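PDB 4WOD: taurocyamine kinase from Schistosoma mansoni, which reversibly transfers a phosphoryl group from ATP to taurocyamine, giving N-phosphotaurocyamine and ADP, with magnesium as cofactor. Local coordinates for residues Y439-P442 with L443-Y447. The protein carries 4 engineered substitutions. Numbering follows the deposited sequence.
Sequences YLDP and LICDY
Leu-443 lies one turn beyond Tyr-439 on helix 437-448, and the two side chains run alongside each other, pointing the same way. The leucine CD1 meets the phenol end of the ring obliquely, 4.0 Å from Tyr-439 CZ, while Leu-443 CB rests on the turn before, 3.5 Å from both Tyr-439 O and Leu-440 O. Both side chains carry CG anti to the backbone N (chi1 172° for Tyr-439, -172° for Leu-443), which sends them off the same flank of the helix. Tyr-439 OH is held by a hydrogen bond to the carbonyl oxygen of Thr-386, which fixes the far end of the ring. Pro-442 has no N-H to give to the preceding turn, and the helix kinks there. Its carbonyl nevertheless continues the helical pattern, accepting Asp-446 N at 2.9 Å from Pro-442 O. Two further i to i+4 bonds span the kink, Ile-444 N to Leu-440 O and Cys-445 N to Asp-441 O, the latter with an N-H...O angle of 171°. Ile-444 folds CG1 and CD1 back over the Leu-440 carbonyl, with Ile-444 CG1 3.1 Å from Leu-440 O, and its CD1 then meets Leu-440 CB at 4.2 Å. Asp-441 directs OD1 to the hydroxyl of Tyr-625, while Asp-446 OD2 forms a salt bridge with Lys-388 and a hydrogen bond with Tyr-389. The helix belongs to the small N-terminal domain of the second phosphagen kinase repeat, with Leu-443 about 8 Å, side chain to side chain, from the predicted active-site Cys-631. Tyr-439 and Leu-440 pack on helix 409-418, Leu-443 touches Tyr-385 of helix 385-388, and Leu-440 and Ile-444 share Tyr-433 of helix 432-435.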
ATOM      1  N   TYR A 439      -3.112 -30.511   4.330  1.00 19.99           N
ATOM      2  CA  TYR A 439      -3.563 -29.224   4.847  1.00 18.08           C
ATOM      3  C   TYR A 439      -4.923 -28.865   4.272  1.00 17.28           C
ATOM      4  O   TYR A 439      -5.837 -28.494   5.004  1.00 17.58           O
ATOM      5  CB  TYR A 439      -2.542 -28.141   4.530  1.00 13.05           C
ATOM      6  CG  TYR A 439      -2.960 -26.729   4.851  1.00 18.99           C
ATOM      7  CD1 TYR A 439      -3.047 -26.294   6.167  1.00 18.04           C
ATOM      8  CD2 TYR A 439      -3.227 -25.814   3.836  1.00 17.88           C
ATOM      9  CE1 TYR A 439      -3.402 -24.993   6.464  1.00 20.49           C
ATOM     10  CE2 TYR A 439      -3.578 -24.508   4.127  1.00 15.76           C
ATOM     11  CZ  TYR A 439      -3.665 -24.105   5.449  1.00 20.00           C
ATOM     12  OH  TYR A 439      -4.020 -22.805   5.757  1.00 19.77           O
ATOM     13  N   LEU A 440      -5.059 -28.975   2.952  1.00 15.66           N
ATOM     14  CA  LEU A 440      -6.243 -28.433   2.292  1.00 17.30           C
ATOM     15  C   LEU A 440      -7.499 -29.307   2.457  1.00 17.61           C
ATOM     16  O   LEU A 440      -8.612 -28.780   2.521  1.00 18.42           O
ATOM     17  CB  LEU A 440      -5.958 -28.193   0.802  1.00 15.69           C
ATOM     18  CG  LEU A 440      -5.022 -27.011   0.461  1.00 19.71           C
ATOM     19  CD1 LEU A 440      -4.542 -27.068  -0.989  1.00 16.78           C
ATOM     20  CD2 LEU A 440      -5.717 -25.669   0.721  1.00 18.96           C
ATOM     21  N   ASP A 441      -7.342 -30.630   2.537  1.00 16.86           N
ATOM     22  CA  ASP A 441      -8.520 -31.488   2.531  1.00 16.84           C
ATOM     23  C   ASP A 441      -9.347 -31.380   3.815  1.00 18.22           C
ATOM     24  O   ASP A 441     -10.561 -31.253   3.739  1.00 18.90           O
ATOM     25  CB  ASP A 441      -8.143 -32.946   2.283  1.00 18.58           C
ATOM     26  CG  ASP A 441      -9.363 -33.817   2.055  1.00 22.20           C
ATOM     27  OD1 ASP A 441      -9.977 -33.695   0.974  1.00 19.85           O
ATOM     28  OD2 ASP A 441      -9.717 -34.601   2.956  1.00 16.71           O
ATOM     29  N   PRO A 442      -8.703 -31.423   5.002  1.00 19.66           N
ATOM     30  CA  PRO A 442      -9.553 -31.227   6.185  1.00 21.01           C
ATOM     31  C   PRO A 442     -10.182 -29.822   6.224  1.00 19.20           C
ATOM     32  O   PRO A 442     -11.344 -29.671   6.618  1.00 19.62           O
ATOM     33  CB  PRO A 442      -8.582 -31.440   7.364  1.00 19.80           C
ATOM     34  CG  PRO A 442      -7.220 -31.237   6.799  1.00 17.93           C
ATOM     35  CD  PRO A 442      -7.309 -31.746   5.372  1.00 16.18           C
ATOM     36  N   LEU A 443      -9.425 -28.826   5.785  1.00 19.19           N
ATOM     37  CA  LEU A 443      -9.899 -27.442   5.709  1.00 18.61           C
ATOM     38  C   LEU A 443     -11.140 -27.299   4.828  1.00 19.80           C
ATOM     39  O   LEU A 443     -12.078 -26.562   5.159  1.00 21.56           O
ATOM     40  CB  LEU A 443      -8.775 -26.540   5.177  1.00 14.93           C
ATOM     41  CG  LEU A 443      -8.979 -25.015   5.179  1.00 21.03           C
ATOM     42  CD1 LEU A 443      -7.636 -24.292   5.358  1.00 17.47           C
ATOM     43  CD2 LEU A 443      -9.700 -24.532   3.906  1.00 18.60           C
ATOM     44  N   ILE A 444     -11.106 -27.969   3.679  1.00 18.05           N
ATOM     45  CA  ILE A 444     -12.196 -27.952   2.706  1.00 18.38           C
ATOM     46  C   ILE A 444     -13.426 -28.633   3.297  1.00 20.96           C
ATOM     47  O   ILE A 444     -14.530 -28.102   3.246  1.00 20.65           O
ATOM     48  CB  ILE A 444     -11.752 -28.659   1.393  1.00 16.81           C
ATOM     49  CG1 ILE A 444     -10.802 -27.756   0.597  1.00 17.95           C
ATOM     50  CG2 ILE A 444     -12.937 -29.084   0.535  1.00 17.43           C
ATOM     51  CD1 ILE A 444     -10.000 -28.498  -0.475  1.00 14.49           C
ATOM     52  N   CYS A 445     -13.203 -29.809   3.869  1.00 19.44           N
ATOM     53  CA  CYS A 445     -14.239 -30.565   4.557  1.00 26.14           C
ATOM     54  C   CYS A 445     -14.932 -29.746   5.644  1.00 19.35           C
ATOM     55  O   CYS A 445     -16.161 -29.744   5.737  1.00 21.19           O
ATOM     56  CB  CYS A 445     -13.635 -31.826   5.159  1.00 20.94           C
ATOM     57  SG  CYS A 445     -13.315 -33.110   3.930  1.00 28.03           S
ATOM     58  N   ASP A 446     -14.130 -29.057   6.451  1.00 21.98           N
ATOM     59  CA  ASP A 446     -14.628 -28.153   7.495  1.00 23.58           C
ATOM     60  C   ASP A 446     -15.443 -26.995   6.911  1.00 25.38           C
ATOM     61  O   ASP A 446     -16.602 -26.797   7.284  1.00 25.89           O
ATOM     62  CB  ASP A 446     -13.454 -27.602   8.309  1.00 22.87           C
ATOM     63  CG  ASP A 446     -13.875 -27.020   9.660  1.00 30.75           C
ATOM     64  OD1 ASP A 446     -15.047 -26.613   9.820  1.00 31.76           O
ATOM     65  OD2 ASP A 446     -13.009 -26.961  10.563  1.00 27.44           O
ATOM     66  N   TYR A 447     -14.843 -26.239   5.994  1.00 21.42           N
ATOM     67  CA  TYR A 447     -15.518 -25.075   5.405  1.00 22.47           C
ATOM     68  C   TYR A 447     -16.854 -25.442   4.746  1.00 23.26           C
ATOM     69  O   TYR A 447     -17.870 -24.795   4.987  1.00 20.73           O
ATOM     70  CB  TYR A 447     -14.601 -24.386   4.375  1.00 20.86           C
ATOM     71  CG  TYR A 447     -15.130 -23.072   3.826  1.00 20.79           C
ATOM     72  CD1 TYR A 447     -14.700 -21.855   4.349  1.00 20.94           C
ATOM     73  CD2 TYR A 447     -16.056 -23.043   2.787  1.00 20.91           C
ATOM     74  CE1 TYR A 447     -15.184 -20.641   3.860  1.00 18.89           C
ATOM     75  CE2 TYR A 447     -16.542 -21.834   2.291  1.00 19.23           C
ATOM     76  CZ  TYR A 447     -16.094 -20.643   2.826  1.00 23.79           C
ATOM     77  OH  TYR A 447     -16.566 -19.445   2.338  1.00 25.49           O
TER